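Local structure of hypoxic response protein 1 (Mycobacterium tuberculosis, 1Y5H) at residues 22-28 against 71-77; 39-43 against 54-58; 51-55 against 79-85; 84-88 against 99-105. The protein is of unknown function but is a secreted, homodimeric CBS-domain protein of the hypoxic response that probably binds zinc and does not seem to bind AMP. The contacts are given in a common frame with arbitrary orientation. Numbering follows the deposited sequence.

Contact 1: 22-28 against 71-77; sequences GEHETLT and PNTATAG
Five hydrogen bonds join 22-28 to 71-77 where helix 27-37 of the first CBS repeat and helix 76-80 start side by side. Four are between backbones: G77 N to E23 O at 2.9 Å, A76 N to E25 O at 2.8 Å, L27 N to A74 O at 3.1 Å and T28 N to P71 O at 3.0 Å. The fifth runs from T28 OG1 (chi1 m) to N72 OD1, 2.9 Å. The second and third flank a single beta bridge, T26 with T75, CA atoms 4.3 Å apart, and each threonine, chi1 p, is the N-cap of its helix, capping the backbone N of A29 and of E78. Residues 22-25 form a type I turn closed by E25 N to G22 O, 3.1 Å. E25 OE2 accepts from G22 N at 2.8 Å, while its OE1 is hydrogen-bonded to Y33 OH. The turn brings E23 O up to G77, where a CB would clash with that oxygen. CA-H...O contacts, T75 CA to E25 O and T26 CA to A74 O, both 3.3 Å, accompany the bridge. Past it L27, buried and mt, sets CB 4.1 Å from P71 CB and CD1 3.8 Å from A74 CB. L65 of the second subunit packs on T28 and P71. A water sits 2.7 Å from T26 OG1 and donates a weak 3.4 Å bond to N72 OD1.

Contact 2: 39-43 against 54-58; sequences IGALP and MLTDR
Strand 54-56 runs antiparallel to strand 41-43, the short axes 4.5 Å apart at closest and 158° between directions. M54, a selenomethionine, pairs with P43 in a non-hydrogen-bonded position, CA atoms 4.6 Å apart. Its mmm side chain curls back over the neighbouring strand, so that SE lies 3.8 Å from P43 CB and CE 3.6 Å from A41 CB. L55 is the hydrogen-bonded partner of L42: L55 N gives to L42 O at 2.9 Å and L42 N to L55 O at 2.8 Å, while both leucine side chains go to the other face, against helix 27-37. T56 faces A41 in the next non-hydrogen-bonded pair, CA atoms 4.1 Å apart, with T56 CG2 4.0 Å from A41 CB; as N-cap, chi1 p, it caps D59 N. D57 opens helix 57-65 yet still bonds back, D57 N to G40 O at 2.9 Å. Its carboxylate forms a salt bridge with R58 of the second subunit. R58 extends away from 39-43, its guanidinium reciprocally paired with D57 and with the carbonyl of I39 in that subunit. This is the beta hairpin of a CBS domain, strands 41-45 and 51-56, leading into a helix at the dimer interface.

Contact 3: 51-55 against 79-85; sequences LHGML and LARDSIY
A classic beta bulge in strand 51-56, with H52 and G53 both opposite I44, receives the chain that leads out of helix 76-80 toward strand 87-88. That chain makes a type I turn, A80 to S83, closed by S83 N to A80 O at 2.9 Å. G53, at phi 160° and psi -174°, lies against this turn: its CA is 3.4 Å from A80 O and 3.3 Å from S83 O, and any CB would clash with A80 O. Next along, M54 N donates to S83 O at 3.1 Å, and a water bridges M54 O (2.8 Å) and S83 OG (2.9 Å). L55 CD1 packs on L79 CB at 3.6 Å, and L55 CB on A80 CB at 4.3 Å. Beyond the turn the Y85 ring swings back with chi1 p, bringing CZ 3.7 Å from M54 CG. H52 CD2 meets R81 NE edge-on at 3.9 Å, while the R81 guanidinium forms a salt bridge with E23. Strand 51-56 of the first CBS repeat is thus met by the chain entering the second, as in a tandem CBS pair.

Contact 4: 84-88 against 99-105; sequences IYYVD and VMEEHQV
The Y85 side chain is the bump here, pushed from the extended segment 84-88 into a hollow formed by V99, H103 and V105. Its chi1 p rotamer swings the ring along the end of helix 93-103, so that H103 CB lies over one ring face and V105 comes in obliquely: Y85 CE1 is 3.8 Å from V105 CG2, and Y85 OH 3.4 Å from V105 CG1. The H103 ring, chi1 m, makes an offset stack with the tyrosine, centroids 4.7 Å apart and planes at 29°. It also rests on the root of that side chain, Y85 CB standing 3.6 Å from the imidazole centroid in a CH-pi contact. By similarity H103 is a zinc ligand. These segments belong to the beta-alpha-beta unit of the second CBS domain, strand 87-88, helix 93-103 and strand 107-112. Its helix ends in a Schellman motif: V105 N bonds to M100 O at 3.1 Å, Q104 N weakly to E101 O at 3.3 Å, and Q104, phi 57°, turns the chain so that V105 points at the tyrosine. V99 (chi1 t) fits between the two inward-pointing residues of 84-88, with CG1 4.1 Å from Y85 CB and CG2 3.6 Å from V87 CG1.

In the fold
The contacts trace the chain from the first CBS domain into the second. Contacts 2 and 3 share M54 and L55, their centres 9 Å apart. Contact 1 meets contact 3 through the salt bridge from E23 OE1 to R81 NH2, 2.5 Å, and, since L55 belongs to both, contacts 2 and 3 alike through A76 CB and L55 CD2, 3.9 Å apart. Contacts 3 and 4 share Y85, stacked on H103, a zinc ligand by similarity; Y85 OH lies 3.5 Å from M54 CB, and the nearest side-chain atoms of M54 and H103 are about 9 Å apart. Contacts 1 and 4 lie on opposite sides of the chain's centre, 23 Å between centres. Contacts 1 and 2 touch the second subunit.

Contact 1: 22-28 against 71-77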
loop_
_atom_site.group_PDB
_atom_site.type_symbol
_atom_site.label_atom_id
_atom_site.label_comp_id
_atom_site.label_asym_id
_atom_site.label_seq_id
_atom_site.Cartn_x
_atom_site.Cartn_y
_atom_site.Cartn_z
ATOM N N GLY A 22 -14.636 -13.247 -3.272
ATOM C CA GLY A 22 -15.379 -13.938 -2.234
ATOM C C GLY A 22 -14.780 -13.771 -0.852
ATOM O O GLY A 22 -13.559 -13.785 -0.691
ATOM N N GLU A 23 -15.644 -13.623 0.148
ATOM C CA GLU A 23 -15.206 -13.445 1.530
ATOM C C GLU A 23 -14.403 -14.630 2.065
ATOM O O GLU A 23 -13.608 -14.473 2.990
ATOM C CB GLU A 23 -16.416 -13.219 2.446
ATOM C CG GLU A 23 -17.388 -14.396 2.451
ATOM C CD GLU A 23 -18.384 -14.361 3.601
ATOM O OE1 GLU A 23 -17.944 -14.331 4.771
ATOM O OE2 GLU A 23 -19.604 -14.379 3.335
ATOM N N HIS A 24 -14.607 -15.814 1.493
ATOM C CA HIS A 24 -13.891 -17.000 1.957
ATOM C C HIS A 24 -12.578 -17.259 1.232
ATOM O O HIS A 24 -11.874 -18.226 1.542
ATOM C CB HIS A 24 -14.789 -18.235 1.848
ATOM C CG HIS A 24 -16.063 -18.121 2.626
ATOM N ND1 HIS A 24 -16.086 -17.958 3.995
ATOM C CD2 HIS A 24 -17.356 -18.111 2.225
ATOM C CE1 HIS A 24 -17.337 -17.849 4.403
ATOM N NE2 HIS A 24 -18.128 -17.938 3.348
ATOM N N GLU A 25 -12.246 -16.413 0.260
ATOM C CA GLU A 25 -10.989 -16.581 -0.459
ATOM C C GLU A 25 -9.849 -16.209 0.494
ATOM O O GLU A 25 -10.012 -15.347 1.362
ATOM C CB GLU A 25 -10.980 -15.718 -1.725
ATOM C CG GLU A 25 -12.098 -16.131 -2.693
ATOM C CD GLU A 25 -11.911 -15.617 -4.110
ATOM O OE1 GLU A 25 -10.875 -15.939 -4.731
ATOM O OE2 GLU A 25 -12.808 -14.901 -4.612
ATOM N N THR A 26 -8.708 -16.879 0.354
ATOM C CA THR A 26 -7.560 -16.622 1.228
ATOM C C THR A 26 -6.873 -15.297 0.909
ATOM O O THR A 26 -7.111 -14.694 -0.138
ATOM C CB THR A 26 -6.514 -17.747 1.125
ATOM O OG1 THR A 26 -5.874 -17.692 -0.157
ATOM C CG2 THR A 26 -7.184 -19.115 1.313
ATOM N N LEU A 27 -6.026 -14.832 1.822
ATOM C CA LEU A 27 -5.325 -13.577 1.583
ATOM C C LEU A 27 -4.336 -13.751 0.436
ATOM O O LEU A 27 -4.085 -12.816 -0.322
ATOM C CB LEU A 27 -4.593 -13.106 2.846
ATOM C CG LEU A 27 -5.483 -12.799 4.057
ATOM C CD1 LEU A 27 -4.610 -12.264 5.198
ATOM C CD2 LEU A 27 -6.550 -11.768 3.680
ATOM N N THR A 28 -3.775 -14.950 0.312
ATOM C CA THR A 28 -2.842 -15.218 -0.773
ATOM C C THR A 28 -3.591 -15.087 -2.098
ATOM O O THR A 28 -3.079 -14.518 -3.060
ATOM C CB THR A 28 -2.247 -16.630 -0.652
ATOM O OG1 THR A 28 -1.465 -16.709 0.549
ATOM C CG2 THR A 28 -1.357 -16.946 -1.848
ATOM N N PRO A 71 -1.382 -16.283 5.587
ATOM C CA PRO A 71 -2.105 -15.822 4.394
ATOM C C PRO A 71 -2.788 -16.923 3.591
ATOM O O PRO A 71 -3.664 -16.636 2.768
ATOM C CB PRO A 71 -1.030 -15.089 3.599
ATOM C CG PRO A 71 0.215 -15.832 3.960
ATOM C CD PRO A 71 0.065 -16.028 5.454
ATOM N N ASN A 72 -2.401 -18.175 3.833
ATOM C CA ASN A 72 -3.004 -19.296 3.116
ATOM C C ASN A 72 -4.259 -19.828 3.792
ATOM O O ASN A 72 -4.954 -20.672 3.220
ATOM C CB ASN A 72 -2.002 -20.443 2.943
ATOM C CG ASN A 72 -0.890 -20.102 1.978
ATOM O OD1 ASN A 72 -1.127 -19.528 0.919
ATOM N ND2 ASN A 72 0.337 -20.468 2.336
ATOM N N THR A 73 -4.547 -19.355 5.002
ATOM C CA THR A 73 -5.744 -19.789 5.719
ATOM C C THR A 73 -6.635 -18.617 6.136
ATOM O O THR A 73 -7.858 -18.757 6.179
ATOM C CB THR A 73 -5.399 -20.642 6.963
ATOM O OG1 THR A 73 -4.705 -19.845 7.931
ATOM C CG2 THR A 73 -4.533 -21.828 6.563
ATOM N N ALA A 74 -6.033 -17.468 6.447
ATOM C CA ALA A 74 -6.810 -16.284 6.816
ATOM C C ALA A 74 -7.580 -15.874 5.563
ATOM O O ALA A 74 -7.059 -15.980 4.454
ATOM C CB ALA A 74 -5.880 -15.155 7.258
ATOM N N THR A 75 -8.804 -15.391 5.739
ATOM C CA THR A 75 -9.641 -15.019 4.600
ATOM C C THR A 75 -9.802 -13.526 4.361
ATOM O O THR A 75 -9.615 -12.707 5.263
ATOM C CB THR A 75 -11.040 -15.615 4.746
ATOM O OG1 THR A 75 -11.702 -14.995 5.856
ATOM C CG2 THR A 75 -10.958 -17.117 4.986
ATOM N N ALA A 76 -10.157 -13.177 3.131
ATOM C CA ALA A 76 -10.354 -11.782 2.762
ATOM C C ALA A 76 -11.442 -11.164 3.634
ATOM O O ALA A 76 -11.330 -10.012 4.065
ATOM C CB ALA A 76 -10.741 -11.683 1.287
ATOM N N GLY A 77 -12.494 -11.936 3.888
ATOM C CA GLY A 77 -13.590 -11.444 4.707
ATOM C C GLY A 77 -13.188 -11.103 6.132
ATOM O O GLY A 77 -13.664 -10.117 6.697
HETATM O O HOH W 1 -4.235 -19.823 -0.504
#

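Contact 2: 39-43 against 54-58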
loop_
_atom_site.group_PDB
_atom_site.type_symbol
_atom_site.label_atom_id
_atom_site.label_comp_id
_atom_site.label_asym_id
_atom_site.label_seq_id
_atom_site.Cartn_x
_atom_site.Cartn_y
_atom_site.Cartn_z
ATOM N N ILE A 39 -4.091 -3.248 -8.669
ATOM C CA ILE A 39 -4.846 -2.367 -7.788
ATOM C C ILE A 39 -4.477 -2.650 -6.336
ATOM O O ILE A 39 -3.896 -3.694 -6.026
ATOM C CB ILE A 39 -6.372 -2.553 -7.960
ATOM C CG1 ILE A 39 -6.731 -4.037 -7.864
ATOM C CG2 ILE A 39 -6.822 -1.950 -9.282
ATOM C CD1 ILE A 39 -8.196 -4.323 -8.090
ATOM N N GLY A 40 -4.822 -1.718 -5.452
ATOM C CA GLY A 40 -4.498 -1.886 -4.045
ATOM C C GLY A 40 -5.683 -2.119 -3.131
ATOM O O GLY A 40 -5.525 -2.166 -1.911
ATOM N N ALA A 41 -6.874 -2.254 -3.704
ATOM C CA ALA A 41 -8.077 -2.484 -2.910
ATOM C C ALA A 41 -9.085 -3.306 -3.704
ATOM O O ALA A 41 -9.305 -3.060 -4.892
ATOM C CB ALA A 41 -8.692 -1.158 -2.485
ATOM N N LEU A 42 -9.690 -4.281 -3.035
ATOM C CA LEU A 42 -10.666 -5.171 -3.659
ATOM C C LEU A 42 -11.964 -5.214 -2.868
ATOM O O LEU A 42 -11.949 -5.236 -1.641
ATOM C CB LEU A 42 -10.122 -6.604 -3.708
ATOM C CG LEU A 42 -8.844 -6.955 -4.466
ATOM C CD1 LEU A 42 -8.351 -8.328 -4.024
ATOM C CD2 LEU A 42 -9.117 -6.929 -5.957
ATOM N N PRO A 43 -13.111 -5.208 -3.563
ATOM C CA PRO A 43 -14.384 -5.269 -2.844
ATOM C C PRO A 43 -14.576 -6.744 -2.485
ATOM O O PRO A 43 -14.308 -7.622 -3.307
ATOM C CB PRO A 43 -15.393 -4.768 -3.881
ATOM C CG PRO A 43 -14.793 -5.215 -5.181
ATOM C CD PRO A 43 -13.316 -4.926 -4.996
HETATM N N MSE A 54 -14.048 -3.746 2.112
HETATM C CA MSE A 54 -12.954 -3.552 1.167
HETATM C C MSE A 54 -11.684 -4.098 1.807
HETATM O O MSE A 54 -11.476 -3.957 3.017
HETATM C CB MSE A 54 -12.743 -2.067 0.856
HETATM C CG MSE A 54 -13.839 -1.390 0.038
HETATM SE SE MSE A 54 -13.936 -1.969 -1.803
HETATM C CE MSE A 54 -12.286 -1.249 -2.472
ATOM N N LEU A 55 -10.847 -4.727 0.993
ATOM C CA LEU A 55 -9.581 -5.277 1.460
ATOM C C LEU A 55 -8.478 -4.564 0.691
ATOM O O LEU A 55 -8.513 -4.518 -0.535
ATOM C CB LEU A 55 -9.503 -6.779 1.163
ATOM C CG LEU A 55 -8.195 -7.455 1.603
ATOM C CD1 LEU A 55 -8.157 -7.555 3.121
ATOM C CD2 LEU A 55 -8.088 -8.840 0.970
ATOM N N THR A 56 -7.500 -4.010 1.402
ATOM C CA THR A 56 -6.403 -3.319 0.741
ATOM C C THR A 56 -5.114 -4.118 0.861
ATOM O O THR A 56 -5.004 -5.029 1.690
ATOM C CB THR A 56 -6.154 -1.921 1.343
ATOM O OG1 THR A 56 -5.698 -2.052 2.697
ATOM C CG2 THR A 56 -7.436 -1.093 1.309
ATOM N N ASP A 57 -4.140 -3.779 0.025
ATOM C CA ASP A 57 -2.866 -4.468 0.079
ATOM C C ASP A 57 -2.208 -4.255 1.438
ATOM O O ASP A 57 -1.647 -5.196 2.008
ATOM C CB ASP A 57 -1.944 -4.008 -1.067
ATOM C CG ASP A 57 -1.882 -2.487 -1.235
ATOM O OD1 ASP A 57 -1.288 -2.053 -2.243
ATOM O OD2 ASP A 57 -2.404 -1.731 -0.388
ATOM N N ARG A 58 -2.300 -3.037 1.973
ATOM C CA ARG A 58 -1.704 -2.766 3.275
ATOM C C ARG A 58 -2.406 -3.574 4.366
ATOM O O ARG A 58 -1.765 -4.004 5.326
ATOM C CB ARG A 58 -1.751 -1.273 3.616
ATOM C CG ARG A 58 -1.022 -0.961 4.908
ATOM C CD ARG A 58 -0.745 0.520 5.095
ATOM N NE ARG A 58 -0.092 0.771 6.380
ATOM C CZ ARG A 58 1.183 0.503 6.651
ATOM N NH1 ARG A 58 1.972 -0.023 5.723
ATOM N NH2 ARG A 58 1.668 0.746 7.864
#

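Contact 3: 51-55 against 79-85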
loop_
_atom_site.group_PDB
_atom_site.type_symbol
_atom_site.label_atom_id
_atom_site.label_comp_id
_atom_site.label_asym_id
_atom_site.label_seq_id
_atom_site.Cartn_x
_atom_site.Cartn_y
_atom_site.Cartn_z
ATOM N N LEU A 51 -22.008 -6.923 -0.518
ATOM C CA LEU A 51 -20.776 -6.314 -0.016
ATOM C C LEU A 51 -20.497 -6.487 1.474
ATOM O O LEU A 51 -21.316 -6.128 2.318
ATOM C CB LEU A 51 -20.766 -4.818 -0.340
ATOM C CG LEU A 51 -19.509 -4.066 0.105
ATOM C CD1 LEU A 51 -18.331 -4.495 -0.752
ATOM C CD2 LEU A 51 -19.737 -2.570 -0.033
ATOM N N HIS A 52 -19.317 -7.015 1.792
ATOM C CA HIS A 52 -18.903 -7.223 3.179
ATOM C C HIS A 52 -17.867 -6.196 3.616
ATOM O O HIS A 52 -17.736 -5.896 4.803
ATOM C CB HIS A 52 -18.331 -8.631 3.353
ATOM C CG HIS A 52 -19.371 -9.671 3.619
ATOM N ND1 HIS A 52 -20.570 -9.716 2.943
ATOM C CD2 HIS A 52 -19.384 -10.717 4.480
ATOM C CE1 HIS A 52 -21.278 -10.744 3.375
ATOM N NE2 HIS A 52 -20.582 -11.368 4.307
ATOM N N GLY A 53 -17.128 -5.660 2.651
ATOM C CA GLY A 53 -16.120 -4.660 2.959
ATOM C C GLY A 53 -15.084 -4.542 1.861
ATOM O O GLY A 53 -15.238 -5.134 0.796
HETATM N N MSE A 54 -14.048 -3.746 2.112
HETATM C CA MSE A 54 -12.954 -3.552 1.167
HETATM C C MSE A 54 -11.684 -4.098 1.807
HETATM O O MSE A 54 -11.476 -3.957 3.017
HETATM C CB MSE A 54 -12.743 -2.067 0.856
HETATM C CG MSE A 54 -13.839 -1.390 0.038
HETATM SE SE MSE A 54 -13.936 -1.969 -1.803
HETATM C CE MSE A 54 -12.286 -1.249 -2.472
ATOM N N LEU A 55 -10.847 -4.727 0.993
ATOM C CA LEU A 55 -9.581 -5.277 1.460
ATOM C C LEU A 55 -8.478 -4.564 0.691
ATOM O O LEU A 55 -8.513 -4.518 -0.535
ATOM C CB LEU A 55 -9.503 -6.779 1.163
ATOM C CG LEU A 55 -8.195 -7.455 1.603
ATOM C CD1 LEU A 55 -8.157 -7.555 3.121
ATOM C CD2 LEU A 55 -8.088 -8.840 0.970
ATOM N N LEU A 79 -10.557 -9.835 7.224
ATOM C CA LEU A 79 -9.933 -8.520 7.288
ATOM C C LEU A 79 -10.817 -7.416 6.706
ATOM O O LEU A 79 -10.809 -6.284 7.190
ATOM C CB LEU A 79 -8.590 -8.531 6.547
ATOM C CG LEU A 79 -7.403 -9.221 7.233
ATOM C CD1 LEU A 79 -7.703 -10.688 7.469
ATOM C CD2 LEU A 79 -6.160 -9.053 6.375
ATOM N N ALA A 80 -11.590 -7.746 5.677
ATOM C CA ALA A 80 -12.442 -6.751 5.030
ATOM C C ALA A 80 -13.634 -6.280 5.861
ATOM O O ALA A 80 -14.116 -5.159 5.672
ATOM C CB ALA A 80 -12.926 -7.282 3.685
ATOM N N ARG A 81 -14.111 -7.121 6.777
ATOM C CA ARG A 81 -15.253 -6.746 7.608
ATOM C C ARG A 81 -14.965 -5.573 8.540
ATOM O O ARG A 81 -15.874 -5.081 9.200
ATOM C CB ARG A 81 -15.747 -7.944 8.425
ATOM C CG ARG A 81 -16.499 -8.973 7.599
ATOM C CD ARG A 81 -16.607 -10.298 8.345
ATOM N NE ARG A 81 -16.840 -11.396 7.418
ATOM C CZ ARG A 81 -16.259 -12.586 7.509
ATOM N NH1 ARG A 81 -15.403 -12.840 8.490
ATOM N NH2 ARG A 81 -16.530 -13.520 6.612
ATOM N N ASP A 82 -13.709 -5.135 8.594
ATOM C CA ASP A 82 -13.332 -3.995 9.430
ATOM C C ASP A 82 -13.530 -2.698 8.653
ATOM O O ASP A 82 -13.564 -1.612 9.241
ATOM C CB ASP A 82 -11.852 -4.043 9.829
ATOM C CG ASP A 82 -11.486 -5.266 10.637
ATOM O OD1 ASP A 82 -12.372 -5.850 11.295
ATOM O OD2 ASP A 82 -10.290 -5.629 10.624
ATOM N N SER A 83 -13.656 -2.813 7.334
ATOM C CA SER A 83 -13.782 -1.634 6.487
ATOM C C SER A 83 -15.015 -1.611 5.592
ATOM O O SER A 83 -14.923 -1.903 4.397
ATOM C CB SER A 83 -12.532 -1.513 5.608
ATOM O OG SER A 83 -11.349 -1.614 6.383
ATOM N N ILE A 84 -16.165 -1.253 6.149
ATOM C CA ILE A 84 -17.361 -1.200 5.328
ATOM C C ILE A 84 -17.845 0.221 5.055
ATOM O O ILE A 84 -18.361 0.921 5.930
ATOM C CB ILE A 84 -18.521 -2.034 5.926
ATOM C CG1 ILE A 84 -19.699 -2.042 4.942
ATOM C CG2 ILE A 84 -18.932 -1.477 7.277
ATOM C CD1 ILE A 84 -20.825 -2.989 5.316
ATOM N N TYR A 85 -17.642 0.644 3.819
ATOM C CA TYR A 85 -18.075 1.953 3.371
ATOM C C TYR A 85 -18.498 1.762 1.932
ATOM O O TYR A 85 -18.004 0.864 1.249
ATOM C CB TYR A 85 -16.941 2.984 3.494
ATOM C CG TYR A 85 -15.595 2.526 2.971
ATOM C CD1 TYR A 85 -15.258 2.667 1.625
ATOM C CD2 TYR A 85 -14.658 1.942 3.826
ATOM C CE1 TYR A 85 -14.024 2.236 1.145
ATOM C CE2 TYR A 85 -13.425 1.508 3.355
ATOM C CZ TYR A 85 -13.115 1.656 2.016
ATOM O OH TYR A 85 -11.901 1.207 1.549
HETATM O O HOH W 2 -9.765 -1.916 3.935
#

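Contact 4: 84-88 against 99-105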
loop_
_atom_site.group_PDB
_atom_site.type_symbol
_atom_site.label_atom_id
_atom_site.label_comp_id
_atom_site.label_asym_id
_atom_site.label_seq_id
_atom_site.Cartn_x
_atom_site.Cartn_y
_atom_site.Cartn_z
ATOM N N ILE A 84 -16.165 -1.253 6.149
ATOM C CA ILE A 84 -17.361 -1.200 5.328
ATOM C C ILE A 84 -17.845 0.221 5.055
ATOM O O ILE A 84 -18.361 0.921 5.930
ATOM C CB ILE A 84 -18.521 -2.034 5.926
ATOM C CG1 ILE A 84 -19.699 -2.042 4.942
ATOM C CG2 ILE A 84 -18.932 -1.477 7.277
ATOM C CD1 ILE A 84 -20.825 -2.989 5.316
ATOM N N TYR A 85 -17.642 0.644 3.819
ATOM C CA TYR A 85 -18.075 1.953 3.371
ATOM C C TYR A 85 -18.498 1.762 1.932
ATOM O O TYR A 85 -18.004 0.864 1.249
ATOM C CB TYR A 85 -16.941 2.984 3.494
ATOM C CG TYR A 85 -15.595 2.526 2.971
ATOM C CD1 TYR A 85 -15.258 2.667 1.625
ATOM C CD2 TYR A 85 -14.658 1.942 3.826
ATOM C CE1 TYR A 85 -14.024 2.236 1.145
ATOM C CE2 TYR A 85 -13.425 1.508 3.355
ATOM C CZ TYR A 85 -13.115 1.656 2.016
ATOM O OH TYR A 85 -11.901 1.207 1.549
ATOM N N TYR A 86 -19.426 2.593 1.479
ATOM C CA TYR A 86 -19.926 2.503 0.118
ATOM C C TYR A 86 -20.860 3.665 -0.138
ATOM O O TYR A 86 -21.175 4.424 0.773
ATOM C CB TYR A 86 -20.700 1.193 -0.087
ATOM C CG TYR A 86 -21.884 0.981 0.847
ATOM C CD1 TYR A 86 -23.110 1.631 0.636
ATOM C CD2 TYR A 86 -21.782 0.113 1.928
ATOM C CE1 TYR A 86 -24.203 1.404 1.490
ATOM C CE2 TYR A 86 -22.859 -0.116 2.781
ATOM C CZ TYR A 86 -24.062 0.527 2.557
ATOM O OH TYR A 86 -25.117 0.265 3.400
ATOM N N VAL A 87 -21.279 3.798 -1.388
ATOM C CA VAL A 87 -22.229 4.826 -1.768
ATOM C C VAL A 87 -23.297 4.167 -2.620
ATOM O O VAL A 87 -23.054 3.143 -3.269
ATOM C CB VAL A 87 -21.581 5.977 -2.580
ATOM C CG1 VAL A 87 -20.565 6.707 -1.722
ATOM C CG2 VAL A 87 -20.934 5.440 -3.852
ATOM N N ASP A 88 -24.486 4.752 -2.597
ATOM C CA ASP A 88 -25.604 4.255 -3.381
ATOM C C ASP A 88 -25.358 4.656 -4.832
ATOM O O ASP A 88 -24.657 5.632 -5.104
ATOM C CB ASP A 88 -26.905 4.879 -2.875
ATOM C CG ASP A 88 -28.091 4.546 -3.754
ATOM O OD1 ASP A 88 -28.416 3.348 -3.891
ATOM O OD2 ASP A 88 -28.695 5.487 -4.312
ATOM N N VAL A 99 -17.389 10.303 1.558
ATOM C CA VAL A 99 -16.985 8.966 1.977
ATOM C C VAL A 99 -15.473 8.799 1.878
ATOM O O VAL A 99 -14.827 8.303 2.805
ATOM C CB VAL A 99 -17.675 7.887 1.121
ATOM C CG1 VAL A 99 -17.118 6.511 1.458
ATOM C CG2 VAL A 99 -19.177 7.925 1.366
HETATM N N MSE A 100 -14.908 9.220 0.751
HETATM C CA MSE A 100 -13.472 9.117 0.542
HETATM C C MSE A 100 -12.696 9.884 1.603
HETATM O O MSE A 100 -11.664 9.418 2.077
HETATM C CB MSE A 100 -13.099 9.639 -0.846
HETATM C CG MSE A 100 -13.441 8.674 -1.968
HETATM SE SE MSE A 100 -13.067 9.414 -3.710
HETATM C CE MSE A 100 -14.047 8.131 -4.780
ATOM N N GLU A 101 -13.199 11.058 1.972
ATOM C CA GLU A 101 -12.539 11.885 2.976
ATOM C C GLU A 101 -12.558 11.230 4.351
ATOM O O GLU A 101 -11.521 11.086 4.996
ATOM C CB GLU A 101 -13.209 13.257 3.049
ATOM N N GLU A 102 -13.746 10.835 4.791
ATOM C CA GLU A 102 -13.916 10.216 6.097
ATOM C C GLU A 102 -13.082 8.954 6.295
ATOM O O GLU A 102 -12.448 8.779 7.338
ATOM C CB GLU A 102 -15.388 9.909 6.331
ATOM N N HIS A 103 -13.076 8.080 5.293
ATOM C CA HIS A 103 -12.336 6.824 5.378
ATOM C C HIS A 103 -10.908 6.884 4.838
ATOM O O HIS A 103 -10.166 5.905 4.927
ATOM C CB HIS A 103 -13.128 5.729 4.660
ATOM C CG HIS A 103 -14.450 5.436 5.295
ATOM N ND1 HIS A 103 -14.582 4.603 6.388
ATOM C CD2 HIS A 103 -15.692 5.900 5.027
ATOM C CE1 HIS A 103 -15.847 4.569 6.763
ATOM N NE2 HIS A 103 -16.543 5.349 5.954
ATOM N N GLN A 104 -10.526 8.030 4.283
ATOM C CA GLN A 104 -9.181 8.214 3.740
ATOM C C GLN A 104 -8.827 7.191 2.663
ATOM O O GLN A 104 -7.765 6.564 2.714
ATOM C CB GLN A 104 -8.148 8.150 4.869
ATOM C CG GLN A 104 -8.153 9.368 5.775
ATOM C CD GLN A 104 -7.624 10.608 5.078
ATOM O OE1 GLN A 104 -6.431 10.708 4.782
ATOM N NE2 GLN A 104 -8.512 11.559 4.803
ATOM N N VAL A 105 -9.712 7.040 1.680
ATOM C CA VAL A 105 -9.496 6.094 0.589
ATOM C C VAL A 105 -9.652 6.746 -0.782
ATOM O O VAL A 105 -10.265 7.806 -0.913
ATOM C CB VAL A 105 -10.473 4.902 0.684
ATOM C CG1 VAL A 105 -10.102 4.029 1.874
ATOM C CG2 VAL A 105 -11.899 5.406 0.826
#